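Local coordinates for protein polyketide synthase PksR (Bacillus subtilis, PDB 4U3V) that takes part in the biosynthesis of the antibiotic bacillaene, the piece described here being its double-hotdog enoyl-isomerase domain, at residues G44-N48 with N49-L53; K138-I142 with E143-H147. All coordinates share one frame; numbering follows the deposited sequence.

How the interactions relate
Interaction 1 comes first along the chain, just after helix 40-43, and closes a tight hairpin between strand 45-47 and strand 50-52. The chain then runs through helix 56-69 and the long strands up to 121-132 before interaction 2, where a loop turns into helix 142-147. The two contacts are in series, neither nesting nor crossing, and lie on opposite sides of the chain's centre, their nearest atoms about 26 Å apart. Interaction 1 belongs to what is probably the N-terminal hotdog, though strand 166-167 borders its hairpin. Interaction 2 starts the helix that leads toward strand 150-151 and rests on strands 247-257 and 260-268 of the second half of this double-hotdog.

Interaction 1 (G44-N48 with N49-L53); sequences GHVFN and NERVL
A beta hairpin with a two-residue loop pairs strand 45-47 with strand 50-52, and His45 faces Val52 across it. His45 falls where polyketide dehydratases carry their HxxxGxxxxP histidine, though the motif's glycine and proline are not kept. With CG anti to the backbone N (chi1 -179°), its imidazole reaches across and ND1 donates to Val52 O at 2.8 Å. The bond is nearly straight (171°) and the oxygen lies almost in the ring plane, helping to hold the ring's rotation. Alongside, Val52 N gives a weak bond to His45 O.

Phe47 and Glu50 are the hydrogen-bonded pair: Phe47 N meets Glu50 O at 2.9 Å in that carbonyl's plane, whereas Glu50 N approaches Phe47 O at 3.0 Å from above its plane. Between them Asn48 and Asn49 take the inner places of a type I' turn, whose positive phi angles asparagine tolerates well. Beta-branched Val46 suits a strand, CG2 packing 4.2 Å from the aliphatic CG of Arg51. On the other face, Phe47 CB touches Val52 CG2 at 4.1 Å.

Trp167 meets the His45 ring, and Arg51 bonds to the carbonyl of Tyr37. Strands 88-89 and 166-167 flank the hairpin, and helix 40-43 touches Arg51 and Leu53.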
loop_
_atom_site.group_PDB
_atom_site.type_symbol
_atom_site.label_atom_id
_atom_site.label_comp_id
_atom_site.label_asym_id
_atom_site.label_seq_id
_atom_site.Cartn_x
_atom_site.Cartn_y
_atom_site.Cartn_z
ATOM N N GLY A 44 -3.442 -11.859 9.893
ATOM C CA GLY A 44 -2.093 -11.279 9.837
ATOM C C GLY A 44 -1.852 -9.812 10.157
ATOM O O GLY A 44 -0.705 -9.331 10.087
ATOM N N HIS A 45 -2.899 -9.083 10.497
ATOM C CA HIS A 45 -2.748 -7.726 10.999
ATOM C C HIS A 45 -3.625 -7.389 12.169
ATOM O O HIS A 45 -4.818 -7.167 12.019
ATOM C CB HIS A 45 -2.970 -6.731 9.860
ATOM C CG HIS A 45 -2.808 -5.297 10.266
ATOM N ND1 HIS A 45 -3.859 -4.454 10.382
ATOM C CD2 HIS A 45 -1.669 -4.563 10.633
ATOM C CE1 HIS A 45 -3.418 -3.233 10.758
ATOM N NE2 HIS A 45 -2.074 -3.297 10.899
ATOM N N VAL A 46 -3.004 -7.230 13.337
ATOM C CA VAL A 46 -3.720 -6.978 14.582
ATOM C C VAL A 46 -3.284 -5.639 15.146
ATOM O O VAL A 46 -2.102 -5.303 15.135
ATOM C CB VAL A 46 -3.455 -8.101 15.604
ATOM C CG1 VAL A 46 -3.871 -7.670 17.005
ATOM C CG2 VAL A 46 -4.171 -9.381 15.187
ATOM N N PHE A 47 -4.252 -4.835 15.559
ATOM C CA PHE A 47 -3.967 -3.497 16.039
ATOM C C PHE A 47 -4.928 -3.067 17.146
ATOM O O PHE A 47 -6.153 -3.192 17.027
ATOM C CB PHE A 47 -3.975 -2.478 14.897
ATOM C CG PHE A 47 -3.561 -1.095 15.321
ATOM C CD1 PHE A 47 -2.219 -0.791 15.523
ATOM C CD2 PHE A 47 -4.510 -0.109 15.547
ATOM C CE1 PHE A 47 -1.831 0.477 15.919
ATOM C CE2 PHE A 47 -4.130 1.164 15.943
ATOM C CZ PHE A 47 -2.786 1.458 16.134
ATOM N N ASN A 48 -4.362 -2.594 18.246
ATOM C CA ASN A 48 -5.155 -2.306 19.426
ATOM C C ASN A 48 -6.119 -3.469 19.693
ATOM O O ASN A 48 -7.328 -3.256 19.815
ATOM C CB ASN A 48 -5.937 -1.004 19.206
ATOM C CG ASN A 48 -6.311 -0.319 20.508
ATOM O OD1 ASN A 48 -5.565 -0.371 21.495
ATOM N ND2 ASN A 48 -7.477 0.319 20.520
ATOM N N ASN A 49 -5.583 -4.697 19.690
ATOM C CA ASN A 49 -6.335 -5.910 20.025
ATOM C C ASN A 49 -7.442 -6.361 19.071
ATOM O O ASN A 49 -8.223 -7.252 19.407
ATOM C CB ASN A 49 -6.881 -5.820 21.457
ATOM C CG ASN A 49 -5.851 -6.216 22.498
ATOM O OD1 ASN A 49 -4.956 -7.022 22.226
ATOM N ND2 ASN A 49 -5.958 -5.634 23.692
ATOM N N GLU A 50 -7.514 -5.763 17.885
ATOM C CA GLU A 50 -8.547 -6.145 16.917
ATOM C C GLU A 50 -7.892 -6.583 15.604
ATOM O O GLU A 50 -6.803 -6.107 15.272
ATOM C CB GLU A 50 -9.499 -4.976 16.652
ATOM C CG GLU A 50 -9.870 -4.156 17.886
ATOM C CD GLU A 50 -10.434 -2.783 17.543
ATOM O OE1 GLU A 50 -9.737 -1.994 16.859
ATOM O OE2 GLU A 50 -11.564 -2.472 17.987
ATOM N N ARG A 51 -8.604 -7.385 14.812
ATOM C CA ARG A 51 -8.188 -7.615 13.411
ATOM C C ARG A 51 -8.669 -6.484 12.510
ATOM O O ARG A 51 -9.870 -6.288 12.355
ATOM C CB ARG A 51 -8.686 -8.969 12.968
ATOM C CG ARG A 51 -8.119 -10.058 13.875
ATOM C CD ARG A 51 -8.063 -11.413 13.227
ATOM N NE ARG A 51 -7.838 -12.455 14.239
ATOM C CZ ARG A 51 -7.999 -13.763 14.039
ATOM N NH1 ARG A 51 -8.411 -14.230 12.860
ATOM N NH2 ARG A 51 -7.745 -14.621 15.023
ATOM N N VAL A 52 -7.746 -5.627 12.076
ATOM C CA VAL A 52 -8.091 -4.416 11.341
ATOM C C VAL A 52 -7.609 -4.596 9.905
ATOM O O VAL A 52 -6.466 -4.996 9.691
ATOM C CB VAL A 52 -7.352 -3.206 11.944
ATOM C CG1 VAL A 52 -7.509 -1.966 11.068
ATOM C CG2 VAL A 52 -7.797 -2.957 13.389
ATOM N N LEU A 53 -8.493 -4.433 8.916
ATOM C CA LEU A 53 -8.058 -4.690 7.534
ATOM C C LEU A 53 -6.908 -3.737 7.195
ATOM O O LEU A 53 -6.988 -2.528 7.473
ATOM C CB LEU A 53 -9.242 -4.463 6.576
ATOM C CG LEU A 53 -9.050 -4.944 5.136
ATOM C CD1 LEU A 53 -8.919 -6.460 5.120
ATOM C CD2 LEU A 53 -10.272 -4.515 4.333
#

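Interaction 2 (K138-I142 with E143-H147); sequences KKVNI and ENVKH
Backbone bonds from Val145 N to Asn141 O (3.0 Å, 175°) and from Lys146 N to Ile142 O (2.8 Å) start the first turn of helix 142-147. Asn141 is its N-cap. A chi1 of -162° swings the side chain away from its own N and over the helix end, where OD1 accepts from Asn144 N at 3.2 Å, the donor standing well above the amide's carbonyl plane. Asparagine suits this place because its short side chain can accept from an N-H of the first turn, where no preceding turn supplies the usual acceptors. The side chains of Asn141 and Asn144 cross at about a right angle, CB to CB 3.4 Å, their amide planes turned 56° apart.

Val140 and Val145, the residue before the cap and the fourth helical one, meet through CG1 and CG2 at 4.1 Å, forming a hydrophobic staple across the capped end. Within the turn, Glu143 bends back at chi2, and its OE2 receives Lys146 NZ on the syn side in a 3.0 Å salt bridge; an acid so near the helix N terminus is probably also favoured by the helix dipole. Buried Ile142 lies against Trp248 and Ile268, and Val145 rests on Leu250.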
loop_
_atom_site.group_PDB
_atom_site.type_symbol
_atom_site.label_atom_id
_atom_site.label_comp_id
_atom_site.label_asym_id
_atom_site.label_seq_id
_atom_site.Cartn_x
_atom_site.Cartn_y
_atom_site.Cartn_z
ATOM N N LYS A 138 11.822 5.256 -14.682
ATOM C CA LYS A 138 13.010 6.004 -14.310
ATOM C C LYS A 138 14.112 4.979 -14.144
ATOM O O LYS A 138 13.834 3.797 -13.947
ATOM C CB LYS A 138 12.770 6.783 -13.011
ATOM C CG LYS A 138 11.701 7.874 -13.108
ATOM C CD LYS A 138 11.556 8.612 -11.790
ATOM C CE LYS A 138 10.138 8.534 -11.250
ATOM N NZ LYS A 138 10.103 8.804 -9.780
ATOM N N LYS A 139 15.352 5.375 -14.401
ATOM C CA LYS A 139 16.442 4.433 -14.227
ATOM C C LYS A 139 16.988 4.623 -12.828
ATOM O O LYS A 139 16.981 5.741 -12.309
ATOM C CB LYS A 139 17.523 4.612 -15.305
ATOM C CG LYS A 139 17.119 4.052 -16.666
ATOM C CD LYS A 139 18.323 3.606 -17.493
ATOM C CE LYS A 139 18.800 4.700 -18.442
ATOM N NZ LYS A 139 17.680 5.380 -19.157
ATOM N N VAL A 140 17.263 3.508 -12.157
ATOM C CA VAL A 140 17.832 3.522 -10.815
ATOM C C VAL A 140 18.915 2.451 -10.712
ATOM O O VAL A 140 18.642 1.255 -10.879
ATOM C CB VAL A 140 16.742 3.285 -9.735
ATOM C CG1 VAL A 140 17.362 3.208 -8.345
ATOM C CG2 VAL A 140 15.673 4.376 -9.787
ATOM N N ASN A 141 20.156 2.881 -10.481
ATOM C CA ASN A 141 21.225 1.945 -10.163
ATOM C C ASN A 141 21.166 1.540 -8.695
ATOM O O ASN A 141 21.568 2.304 -7.827
ATOM C CB ASN A 141 22.608 2.546 -10.494
ATOM C CG ASN A 141 23.691 1.486 -10.599
ATOM O OD1 ASN A 141 23.689 0.494 -9.866
ATOM N ND2 ASN A 141 24.614 1.679 -11.537
ATOM N N ILE A 142 20.685 0.326 -8.440
ATOM C CA ILE A 142 20.424 -0.155 -7.087
ATOM C C ILE A 142 21.737 -0.330 -6.344
ATOM O O ILE A 142 21.844 -0.031 -5.141
ATOM C CB ILE A 142 19.674 -1.507 -7.136
ATOM C CG1 ILE A 142 18.206 -1.281 -7.481
ATOM C CG2 ILE A 142 19.834 -2.287 -5.842
ATOM C CD1 ILE A 142 17.483 -0.363 -6.512
ATOM N N GLU A 143 22.741 -0.838 -7.061
ATOM C CA GLU A 143 24.062 -1.010 -6.468
ATOM C C GLU A 143 24.650 0.339 -6.058
ATOM O O GLU A 143 25.247 0.469 -4.998
ATOM C CB GLU A 143 24.989 -1.735 -7.452
ATOM C CG GLU A 143 24.761 -3.238 -7.511
ATOM C CD GLU A 143 24.791 -3.886 -6.132
ATOM O OE1 GLU A 143 25.693 -3.561 -5.318
ATOM O OE2 GLU A 143 23.900 -4.719 -5.855
ATOM N N ASN A 144 24.447 1.342 -6.899
ATOM C CA ASN A 144 24.867 2.699 -6.623
ATOM C C ASN A 144 24.208 3.246 -5.362
ATOM O O ASN A 144 24.878 3.660 -4.418
ATOM C CB ASN A 144 24.459 3.578 -7.789
ATOM C CG ASN A 144 25.529 4.547 -8.167
ATOM O OD1 ASN A 144 25.662 5.609 -7.558
ATOM N ND2 ASN A 144 26.341 4.169 -9.145
ATOM N N VAL A 145 22.880 3.215 -5.346
ATOM C CA VAL A 145 22.132 3.647 -4.172
ATOM C C VAL A 145 22.580 2.910 -2.900
ATOM O O VAL A 145 22.812 3.524 -1.865
ATOM C CB VAL A 145 20.603 3.526 -4.413
ATOM C CG1 VAL A 145 19.840 3.924 -3.158
ATOM C CG2 VAL A 145 20.184 4.407 -5.579
ATOM N N LYS A 146 22.666 1.588 -2.976
ATOM C CA LYS A 146 23.073 0.713 -1.888
ATOM C C LYS A 146 24.414 1.094 -1.255
ATOM O O LYS A 146 24.584 1.061 -0.033
ATOM C CB LYS A 146 23.185 -0.686 -2.480
ATOM C CG LYS A 146 23.095 -1.846 -1.524
ATOM C CD LYS A 146 22.581 -3.043 -2.303
ATOM C CE LYS A 146 23.514 -4.232 -2.191
ATOM N NZ LYS A 146 23.020 -5.359 -3.035
ATOM N N HIS A 147 25.394 1.372 -2.109
ATOM C CA HIS A 147 26.749 1.716 -1.666
ATOM C C HIS A 147 26.786 2.805 -0.618
ATOM O O HIS A 147 27.558 2.719 0.339
ATOM C CB HIS A 147 27.592 2.073 -2.899
ATOM C CG HIS A 147 28.962 2.613 -2.582
ATOM N ND1 HIS A 147 29.951 1.840 -2.088
ATOM C CD2 HIS A 147 29.506 3.885 -2.764
ATOM C CE1 HIS A 147 31.062 2.589 -1.923
ATOM N NE2 HIS A 147 30.793 3.836 -2.352
#